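Local coordinates for protein ComZ (Thermus thermophilus, PDB 6QVI) that probably serves as a DNA receptor at the tip of a pilus during natural transformation, joining a pseudopilin-like domain to a beta-solenoid domain, at residues A[32-36]-A[515-519]; A[240-246]-A[265-269]. One frame throughout, in Å; residues are numbered along the deposited sequence.

Contact 1 of 2, residues A[32-36]-A[515-519]; sequences LFQQY and KPVFQ
Phe-33 and Tyr-36 of helix 12-40 meet Phe-518 near the start of strand 517-529 in an aromatic cluster that joins the long N-terminal helix to the antiparallel sheet of the pseudopilin-like domain. Helix and strand segments run antiparallel, 168° between their directions, with axes 9.9 Å apart; no hydrogen bond links them.

The ring pairing is T-shaped. Phe-33 turns its edge to the face of Phe-518, with planes at 81° and centroids 5.2 Å apart, and its CD2 stands off-centre above that face. Tyr-36 lies obliquely to the same ring.

Two CH-pi contacts add to this. Phe-33 CB sits over the Phe-518 face, while Phe-518 CB stands over the centre of the Tyr-36 ring, near its normal. The extended chi1 of Phe-518 (-178°) carries its ring over to the helix, where CE1 comes 4.5 Å from Leu-32 CG. Its ring also meets Phe-127 of strand 120-130. A serine at Phe-518 would probably leave the Phe-33 edge without a ring to face and open a gap between helix and sheet.

Van der Waals contact extends the interface to Pro-516, whose CB lies beside Tyr-36 OH, at the edge of the tyrosine ring and near its plane.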
# COMPACT_ATOMS: atom_id res chain seq x y z
N LEU A 32 14.66 -20.42 1.26
CA LEU A 32 14.11 -19.58 2.32
C LEU A 32 14.19 -18.11 1.92
O LEU A 32 13.18 -17.39 1.96
CB LEU A 32 14.87 -19.84 3.61
CG LEU A 32 14.19 -19.40 4.91
CD1 LEU A 32 12.79 -20.01 5.00
CD2 LEU A 32 15.02 -19.77 6.15
N PHE A 33 15.35 -17.68 1.42
CA PHE A 33 15.47 -16.33 0.88
C PHE A 33 14.48 -16.11 -0.26
O PHE A 33 13.99 -14.99 -0.44
CB PHE A 33 16.90 -16.07 0.38
CG PHE A 33 17.10 -14.70 -0.25
CD1 PHE A 33 17.07 -14.55 -1.63
CD2 PHE A 33 17.29 -13.58 0.52
CE1 PHE A 33 17.25 -13.30 -2.23
CE2 PHE A 33 17.43 -12.31 -0.08
CZ PHE A 33 17.42 -12.17 -1.44
N GLN A 34 14.19 -17.15 -1.05
CA GLN A 34 13.26 -16.93 -2.15
C GLN A 34 11.84 -16.81 -1.64
O GLN A 34 11.03 -16.06 -2.19
CB GLN A 34 13.36 -18.04 -3.19
CG GLN A 34 12.66 -17.60 -4.45
CD GLN A 34 12.21 -18.74 -5.32
OE1 GLN A 34 11.17 -19.36 -5.06
NE2 GLN A 34 12.93 -18.99 -6.40
N GLN A 35 11.52 -17.51 -0.55
CA GLN A 35 10.25 -17.29 0.12
C GLN A 35 10.20 -15.88 0.71
O GLN A 35 9.11 -15.32 0.85
CB GLN A 35 10.06 -18.35 1.20
CG GLN A 35 9.61 -19.69 0.64
CD GLN A 35 8.10 -19.74 0.44
OE1 GLN A 35 7.35 -19.43 1.36
NE2 GLN A 35 7.66 -20.08 -0.76
N TYR A 36 11.36 -15.30 1.04
CA TYR A 36 11.41 -13.94 1.55
C TYR A 36 11.20 -12.90 0.45
O TYR A 36 10.58 -11.87 0.69
CB TYR A 36 12.73 -13.69 2.27
CG TYR A 36 13.13 -12.21 2.27
CD1 TYR A 36 14.02 -11.70 1.34
CD2 TYR A 36 12.57 -11.33 3.21
CE1 TYR A 36 14.36 -10.38 1.34
CE2 TYR A 36 12.92 -9.98 3.23
CZ TYR A 36 13.82 -9.51 2.29
OH TYR A 36 14.18 -8.18 2.28
N LYS A 515 10.37 -2.94 8.22
CA LYS A 515 11.59 -2.88 7.41
C LYS A 515 11.94 -4.27 6.86
O LYS A 515 11.73 -5.27 7.53
CB LYS A 515 12.75 -2.31 8.23
CG LYS A 515 13.14 -0.90 7.79
CD LYS A 515 14.16 -0.23 8.70
CE LYS A 515 15.00 0.78 7.92
NZ LYS A 515 16.27 1.13 8.61
N PRO A 516 12.43 -4.35 5.62
CA PRO A 516 12.82 -5.66 5.06
C PRO A 516 14.18 -6.14 5.56
O PRO A 516 15.19 -5.44 5.44
CB PRO A 516 12.83 -5.39 3.55
CG PRO A 516 13.16 -3.88 3.42
CD PRO A 516 12.55 -3.24 4.65
N VAL A 517 14.21 -7.35 6.13
CA VAL A 517 15.44 -7.91 6.67
C VAL A 517 15.49 -9.41 6.37
O VAL A 517 14.49 -10.13 6.51
CB VAL A 517 15.56 -7.63 8.19
CG1 VAL A 517 16.50 -8.62 8.86
CG2 VAL A 517 16.07 -6.23 8.41
N PHE A 518 16.65 -9.86 5.89
CA PHE A 518 17.01 -11.28 5.78
C PHE A 518 18.46 -11.36 6.28
O PHE A 518 19.40 -11.21 5.49
CB PHE A 518 16.83 -11.82 4.35
CG PHE A 518 17.14 -13.25 4.25
CD1 PHE A 518 16.16 -14.22 4.48
CD2 PHE A 518 18.46 -13.65 4.02
CE1 PHE A 518 16.49 -15.59 4.42
CE2 PHE A 518 18.80 -15.01 3.98
CZ PHE A 518 17.82 -15.98 4.19
N GLN A 519 18.64 -11.61 7.57
CA GLN A 519 19.97 -11.52 8.14
C GLN A 519 20.36 -12.80 8.88
O GLN A 519 19.56 -13.35 9.65
CB GLN A 519 20.09 -10.28 9.03
CG GLN A 519 21.19 -10.42 10.04
CD GLN A 519 21.83 -9.10 10.36
OE1 GLN A 519 22.60 -8.57 9.54
NE2 GLN A 519 21.62 -8.61 11.57

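Contact 2 of 2, residues A[240-246]-A[265-269]; sequences GRGAQDI and MGGFD
The turn 240-246 lies against the backbone of 265-269 with Gly-242 CA only 3.5 Å from Gly-267 CA, a glycine-to-glycine approach where successive turns of the beta-solenoid domain leave their parallel strands 237-239 and 265-266. One hydrogen bond ties the two segments: Phe-268 N donates to Gly-240 O at 2.8 Å, nearly straight at 171°, with the donor tilted from the carbonyl plane. A further backbone bond, Gly-266 with Val-239, joins the same two turns, and Gly-240 is bonded to Val-214 of the preceding one.

The close approach depends on Gly-267, where a beta carbon would point at the other segment and collide with Gly-242 N and Gly-240 O. The other two glycines answer to the shape of the turn itself. A beta carbon on Gly-242 would run into Gln-244 OE1 and the preceding carbonyl, and Gly-240 has a positive phi, with Asp-245 OD1 where a side chain would go.

The turn is braced from within by Asp-245. Its OD1 accepts a hydrogen bond from Arg-241 N at 3.0 Å on the anti side, 29° out of the carboxylate plane, and forms a long, weak salt bridge with Arg-241 NE. Both charges have second partners, Lys-218 at Asp-245 OD2 and Asp-170 at Arg-241 NH2, which probably help hold the carboxylate and guanidinium in place.

Apolar contact is concentrated where Ile-246 and Met-265 reach tip to tip. Met-265 SD lies 3.8 Å from Ile-246 CG2; the bend at chi3 (127°) then sets CE beside the same methyl. Val-237 and Val-239 also touch Ile-246. At the tip of the other isoleucine branch, CD1 meets Met-265 CG at 3.5 Å and Gly-266 O at 3.6 Å.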
# COMPACT_ATOMS: atom_id res chain seq x y z
N GLY A 240 -3.80 0.06 19.52
CA GLY A 240 -3.16 0.61 20.71
C GLY A 240 -2.30 -0.38 21.49
O GLY A 240 -1.57 -1.20 20.93
N ARG A 241 -2.39 -0.28 22.81
CA ARG A 241 -1.53 -0.99 23.75
C ARG A 241 -1.94 -2.44 23.98
O ARG A 241 -1.29 -3.11 24.79
CB ARG A 241 -1.50 -0.24 25.08
CG ARG A 241 -0.57 0.96 25.00
CD ARG A 241 -0.76 1.97 26.09
NE ARG A 241 -2.09 2.53 26.00
CZ ARG A 241 -2.58 3.44 26.82
NH1 ARG A 241 -1.85 3.95 27.82
NH2 ARG A 241 -3.83 3.84 26.63
N GLY A 242 -2.93 -2.96 23.30
CA GLY A 242 -3.44 -4.27 23.62
C GLY A 242 -4.92 -4.39 23.31
O GLY A 242 -5.55 -3.47 22.81
N ALA A 243 -5.46 -5.56 23.64
CA ALA A 243 -6.90 -5.75 23.48
C ALA A 243 -7.72 -4.85 24.41
O ALA A 243 -8.91 -4.70 24.19
CB ALA A 243 -7.26 -7.21 23.73
N GLN A 244 -7.10 -4.29 25.45
CA GLN A 244 -7.77 -3.40 26.39
C GLN A 244 -8.38 -2.20 25.65
O GLN A 244 -9.47 -1.72 26.02
CB GLN A 244 -6.81 -2.88 27.43
CG GLN A 244 -5.87 -3.88 28.01
CD GLN A 244 -4.63 -3.97 27.18
OE1 GLN A 244 -4.24 -5.04 26.70
NE2 GLN A 244 -3.99 -2.83 27.00
N ASP A 245 -7.69 -1.68 24.64
CA ASP A 245 -8.09 -0.45 23.97
C ASP A 245 -9.07 -0.68 22.83
O ASP A 245 -9.27 0.21 22.00
CB ASP A 245 -6.85 0.30 23.46
CG ASP A 245 -5.90 0.71 24.59
OD1 ASP A 245 -4.70 0.93 24.31
OD2 ASP A 245 -6.35 0.78 25.76
N ILE A 246 -9.68 -1.86 22.79
CA ILE A 246 -10.79 -2.16 21.89
C ILE A 246 -12.03 -2.22 22.78
O ILE A 246 -12.32 -3.25 23.38
CB ILE A 246 -10.52 -3.44 21.10
CG1 ILE A 246 -9.19 -3.29 20.35
CG2 ILE A 246 -11.62 -3.74 20.12
CD1 ILE A 246 -8.77 -4.50 19.58
N MET A 265 -7.43 -10.16 17.38
CA MET A 265 -7.79 -8.93 18.08
C MET A 265 -6.80 -8.70 19.22
O MET A 265 -6.88 -9.35 20.25
CB MET A 265 -9.21 -9.02 18.62
CG MET A 265 -9.52 -7.89 19.53
SD MET A 265 -11.26 -7.48 19.73
CE MET A 265 -11.31 -7.52 21.54
N GLY A 266 -5.82 -7.82 18.98
CA GLY A 266 -4.96 -7.36 20.05
C GLY A 266 -4.52 -5.91 19.94
O GLY A 266 -5.23 -5.08 19.36
N GLY A 267 -3.27 -5.62 20.32
CA GLY A 267 -2.77 -4.27 20.22
C GLY A 267 -2.20 -4.03 18.84
O GLY A 267 -2.30 -4.87 17.95
N PHE A 268 -1.64 -2.84 18.66
CA PHE A 268 -1.04 -2.49 17.38
C PHE A 268 0.08 -3.48 17.10
O PHE A 268 0.96 -3.71 17.95
CB PHE A 268 -0.51 -1.06 17.44
CG PHE A 268 0.12 -0.57 16.17
CD1 PHE A 268 -0.65 -0.22 15.05
CD2 PHE A 268 1.49 -0.42 16.09
CE1 PHE A 268 -0.03 0.29 13.90
CE2 PHE A 268 2.10 0.06 14.95
CZ PHE A 268 1.36 0.40 13.85
N ASP A 269 -0.01 -4.14 15.94
CA ASP A 269 0.82 -5.29 15.59
C ASP A 269 1.95 -4.97 14.63
O ASP A 269 2.23 -5.74 13.72
CB ASP A 269 -0.06 -6.37 14.99
CG ASP A 269 -0.59 -5.96 13.65
OD1 ASP A 269 -0.92 -4.76 13.46
OD2 ASP A 269 -0.68 -6.85 12.79

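Overall arrangement
Both contacts lie toward the surface, 27 Å apart between centres, about 10 Å between nearest atoms, and share no secondary-structure element. Contact 1 brings together residues 479 positions apart: with the solenoid strands lying between its segments in sequence, the chain returns to the pseudopilin-like domain and sets its last strand against the first helix. Contact 2 is local, its segments only 19 residues apart at their closest ends, and joins neighbouring solenoid turns. Their chemistry follows: the helix-to-sheet interface relies on aromatic rings and has no cross-segment hydrogen bond, whereas the solenoid interface brings backbones close at a pair of glycines, with one backbone bond and a small apolar pair alongside.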